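Local coordinates for uncharacterized protein (PDB 3WXB) that probably reduces carbonyl compounds with NADPH or NADH, as a Rossmann-fold member of the short-chain dehydrogenase/reductase family, at residues A[174-180]-A[222-228]. Numbering follows the deposited sequence.
With NDP (NADPH dihydro-nicotinamide-adenine-dinucleotide phosphate), chain C; EDO (1,2-ethanediol), chain D.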
loop_
_atom_site.group_PDB
_atom_site.type_symbol
_atom_site.label_atom_id
_atom_site.label_comp_id
_atom_site.label_asym_id
_atom_site.label_seq_id
_atom_site.Cartn_x
_atom_site.Cartn_y
_atom_site.Cartn_z
ATOM N N ILE A 174 0.958 -12.137 -14.348
ATOM C CA ILE A 174 0.940 -10.716 -14.105
ATOM C C ILE A 174 2.215 -10.370 -13.355
ATOM O O ILE A 174 2.508 -10.929 -12.350
ATOM C CB ILE A 174 -0.293 -10.297 -13.283
ATOM C CG1 ILE A 174 -1.578 -10.552 -14.047
ATOM C CG2 ILE A 174 -0.189 -8.861 -12.855
ATOM C CD1 ILE A 174 -2.752 -10.673 -13.216
ATOM N N ILE A 175 2.963 -9.454 -13.898
ATOM C CA ILE A 175 4.171 -9.001 -13.323
ATOM C C ILE A 175 3.972 -7.547 -12.856
ATOM O O ILE A 175 3.738 -6.694 -13.638
ATOM C CB ILE A 175 5.339 -9.044 -14.326
ATOM C CG1 ILE A 175 5.388 -10.370 -15.056
ATOM C CG2 ILE A 175 6.640 -8.695 -13.678
ATOM C CD1 ILE A 175 5.186 -11.536 -14.144
ATOM N N ASN A 176 4.075 -7.307 -11.570
ATOM C CA ASN A 176 4.017 -5.958 -11.038
ATOM C C ASN A 176 5.370 -5.380 -10.694
ATOM O O ASN A 176 6.024 -5.892 -9.834
ATOM C CB ASN A 176 3.070 -5.909 -9.867
ATOM C CG ASN A 176 1.688 -6.189 -10.265
ATOM O OD1 ASN A 176 1.283 -5.796 -11.298
ATOM N ND2 ASN A 176 0.983 -6.913 -9.470
ATOM N N ILE A 177 5.787 -4.313 -11.377
ATOM C CA ILE A 177 7.110 -3.760 -11.103
ATOM C C ILE A 177 7.011 -2.868 -9.840
ATOM O O ILE A 177 6.470 -1.734 -9.908
ATOM C CB ILE A 177 7.674 -2.957 -12.277
ATOM C CG1 ILE A 177 7.612 -3.778 -13.573
ATOM C CG2 ILE A 177 9.126 -2.461 -11.936
ATOM C CD1 ILE A 177 8.485 -5.128 -13.499
ATOM N N SER A 178 7.597 -3.330 -8.739
ATOM C CA SER A 178 7.425 -2.704 -7.451
ATOM C C SER A 178 8.772 -2.122 -7.068
ATOM O O SER A 178 9.583 -1.854 -7.950
ATOM C CB SER A 178 6.938 -3.755 -6.454
ATOM O OG SER A 178 6.552 -3.196 -5.203
ATOM N N SER A 179 9.063 -1.992 -5.784
ATOM C CA SER A 179 10.309 -1.374 -5.339
ATOM C C SER A 179 10.566 -1.776 -3.901
ATOM O O SER A 179 9.628 -1.866 -3.105
ATOM C CB SER A 179 10.207 0.169 -5.352
ATOM O OG SER A 179 11.467 0.679 -4.977
ATOM N N THR A 180 11.819 -1.969 -3.541
ATOM C CA THR A 180 12.194 -2.165 -2.134
ATOM C C THR A 180 12.084 -0.840 -1.375
ATOM O O THR A 180 12.119 -0.835 -0.138
ATOM C CB THR A 180 13.650 -2.735 -1.949
ATOM O OG1 THR A 180 14.567 -1.982 -2.742
ATOM C CG2 THR A 180 13.739 -4.195 -2.367
ATOM N N PHE A 222 -0.165 -16.846 -12.819
ATOM C CA PHE A 222 0.949 -16.624 -11.922
ATOM C C PHE A 222 1.065 -15.111 -11.662
ATOM O O PHE A 222 0.817 -14.332 -12.572
ATOM C CB PHE A 222 2.210 -17.101 -12.646
ATOM C CG PHE A 222 3.453 -16.900 -11.873
ATOM C CD1 PHE A 222 3.844 -17.799 -10.908
ATOM C CD2 PHE A 222 4.213 -15.782 -12.069
ATOM C CE1 PHE A 222 5.032 -17.576 -10.176
ATOM C CE2 PHE A 222 5.400 -15.547 -11.331
ATOM C CZ PHE A 222 5.811 -16.462 -10.386
ATOM N N CYS A 223 1.428 -14.701 -10.441
ATOM C CA CYS A 223 1.624 -13.266 -10.125
ATOM C C CYS A 223 2.886 -13.068 -9.325
ATOM O O CYS A 223 3.230 -13.922 -8.478
ATOM C CB CYS A 223 0.445 -12.716 -9.315
ATOM S SG CYS A 223 -1.126 -12.959 -10.052
ATOM N N VAL A 224 3.602 -11.972 -9.551
ATOM C CA VAL A 224 4.844 -11.749 -8.815
ATOM C C VAL A 224 5.147 -10.237 -8.811
ATOM O O VAL A 224 4.727 -9.561 -9.742
ATOM C CB VAL A 224 6.051 -12.494 -9.424
ATOM C CG1 VAL A 224 6.468 -11.929 -10.820
ATOM C CG2 VAL A 224 7.234 -12.475 -8.456
ATOM N N ALA A 225 5.833 -9.751 -7.779
ATOM C CA ALA A 225 6.256 -8.339 -7.677
ATOM C C ALA A 225 7.756 -8.372 -7.867
ATOM O O ALA A 225 8.414 -9.200 -7.201
ATOM C CB ALA A 225 5.946 -7.813 -6.248
ATOM N N LEU A 226 8.319 -7.507 -8.714
ATOM C CA LEU A 226 9.772 -7.409 -8.889
ATOM C C LEU A 226 10.346 -6.052 -8.511
ATOM O O LEU A 226 9.783 -4.995 -8.869
ATOM C CB LEU A 226 10.146 -7.627 -10.370
ATOM C CG LEU A 226 9.756 -8.970 -11.007
ATOM C CD1 LEU A 226 10.266 -9.083 -12.441
ATOM C CD2 LEU A 226 10.250 -10.099 -10.151
ATOM N N HIS A 227 11.460 -6.062 -7.824
ATOM C CA HIS A 227 12.252 -4.871 -7.671
ATOM C C HIS A 227 13.320 -4.887 -8.746
ATOM O O HIS A 227 14.098 -5.852 -8.802
ATOM C CB HIS A 227 12.923 -4.876 -6.286
ATOM C CG HIS A 227 13.864 -3.733 -6.087
ATOM N ND1 HIS A 227 13.462 -2.416 -6.264
ATOM C CD2 HIS A 227 15.185 -3.695 -5.792
ATOM C CE1 HIS A 227 14.506 -1.623 -6.077
ATOM N NE2 HIS A 227 15.559 -2.369 -5.785
ATOM N N PRO A 228 13.380 -3.838 -9.612
ATOM C CA PRO A 228 14.248 -3.765 -10.795
ATOM C C PRO A 228 15.614 -3.304 -10.451
ATOM O O PRO A 228 16.474 -3.270 -11.302
ATOM C CB PRO A 228 13.531 -2.760 -11.700
ATOM C CG PRO A 228 12.837 -1.854 -10.715
ATOM C CD PRO A 228 12.396 -2.703 -9.583
HETATM P PA NDP C . 10.353 6.496 -15.724
HETATM O O1A NDP C . 9.931 7.697 -14.942
HETATM O O2A NDP C . 11.579 6.579 -16.410
HETATM O O5B NDP C . 9.313 6.088 -16.718
HETATM C C5B NDP C . 7.915 6.151 -16.317
HETATM C C4B NDP C . 7.117 5.487 -17.384
HETATM O O4B NDP C . 5.678 5.244 -16.916
HETATM C C3B NDP C . 6.964 6.357 -18.655
HETATM O O3B NDP C . 6.708 5.393 -19.760
HETATM C C2B NDP C . 5.660 7.118 -18.360
HETATM O O2B NDP C . 5.009 7.649 -19.535
HETATM C C1B NDP C . 4.783 5.988 -17.752
HETATM N N9A NDP C . 3.622 6.612 -16.918
HETATM C C8A NDP C . 3.653 7.373 -15.796
HETATM N N7A NDP C . 2.386 7.697 -15.471
HETATM C C5A NDP C . 1.589 7.274 -16.438
HETATM C C6A NDP C . 0.257 7.345 -16.607
HETATM N N6A NDP C . -0.481 8.007 -15.698
HETATM N N1A NDP C . -0.322 6.752 -17.664
HETATM C C2A NDP C . 0.432 6.032 -18.556
HETATM N N3A NDP C . 1.808 5.987 -18.380
HETATM C C4A NDP C . 2.343 6.567 -17.311
HETATM O O3 NDP C . 10.322 5.308 -14.590
HETATM P PN NDP C . 11.222 3.968 -14.655
HETATM O O1N NDP C . 12.420 4.205 -13.860
HETATM O O2N NDP C . 11.300 3.445 -16.032
HETATM O O5D NDP C . 10.224 3.054 -13.744
HETATM C C5D NDP C . 9.333 2.044 -14.258
HETATM C C4D NDP C . 8.813 1.224 -13.066
HETATM O O4D NDP C . 9.917 0.727 -12.327
HETATM C C3D NDP C . 8.059 2.181 -12.098
HETATM O O3D NDP C . 6.923 1.445 -11.659
HETATM C C2D NDP C . 8.993 2.428 -10.984
HETATM O O2D NDP C . 8.309 2.712 -9.766
HETATM C C1D NDP C . 9.749 1.122 -10.916
HETATM N N1N NDP C . 11.060 1.290 -10.238
HETATM C C2N NDP C . 12.087 2.096 -10.753
HETATM C C3N NDP C . 13.302 2.212 -10.071
HETATM C C7N NDP C . 14.382 2.961 -10.574
HETATM O O7N NDP C . 15.416 3.049 -9.907
HETATM N N7N NDP C . 14.273 3.453 -11.847
HETATM C C4N NDP C . 13.481 1.561 -8.833
HETATM C C5N NDP C . 12.475 0.758 -8.278
HETATM C C6N NDP C . 11.248 0.631 -8.949
HETATM P P2B NDP C . 5.313 9.199 -20.022
HETATM O O1X NDP C . 4.043 9.387 -20.739
HETATM O O2X NDP C . 6.571 9.038 -20.765
HETATM O O3X NDP C . 5.407 9.975 -18.756
HETATM C C1 EDO D . 13.213 4.699 -6.927
HETATM O O1 EDO D . 13.561 5.891 -6.156
HETATM C C2 EDO D . 13.455 3.469 -6.040
HETATM O O2 EDO D . 12.148 2.833 -6.118
#
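Ile174 to Ser178 and Phe222 to Leu226 exchange five backbone hydrogen bonds in parallel register, the straightest being Asn176 N to Val224 O (3.0 Å, 171° at the hydrogen). Helix 196-216 joins these adjacent parallel strands, giving the β-α-β crossover of a Rossmann fold. Packing is tightest on the side covered by helix 247-260. There Ile175 and Val224 run side by side, with Ile175 CD1 3.6 Å from Val224 CG1, while the other branch of the isoleucine, CG2, meets Leu226 CD1 at 3.9 Å. The opposite face, under helix 196-216, is sparser across the pair: Ile174 CD1 reaches Cys223 SG only at 4.2 Å, and Asn176 spends its amide on Asn115 and Thr209 instead.

Past Ile177 the first strand becomes loop, while the second continues to His227, and the contact opens onto the cofactor. His227 has CG anti to its backbone N (chi1 175°), which brings the ring under Thr180: CG2 sits 4.0 Å from the ring centroid and 25° off the normal, a CH-pi contact, and OG1 lies over the same face toward the rim, near NE2. Replacing His227 by alanine would probably strip the Thr180 methyl of this flat support. Pro228 CG approaches NADPH C6N at 3.4 Å, and Ser178 O comes to 3.2 Å from that same atom, so both segments border the nicotinamide. Ser179 OG hydrogen-bonds O2 of an ethanediol, probably from the crystallisation liquor (a short 2.5 Å), a diol that Tyr198 OH also hydrogen-bonds. With Lys202 bonded to Ile177 O, this is consistent with the Ser-Tyr-Lys arrangement of the family, and the diol probably marks where a substrate's oxygen would lie: a largely apolar pair of strands ends in polar groups placed beside the nicotinamide, consistent with a reductase active site.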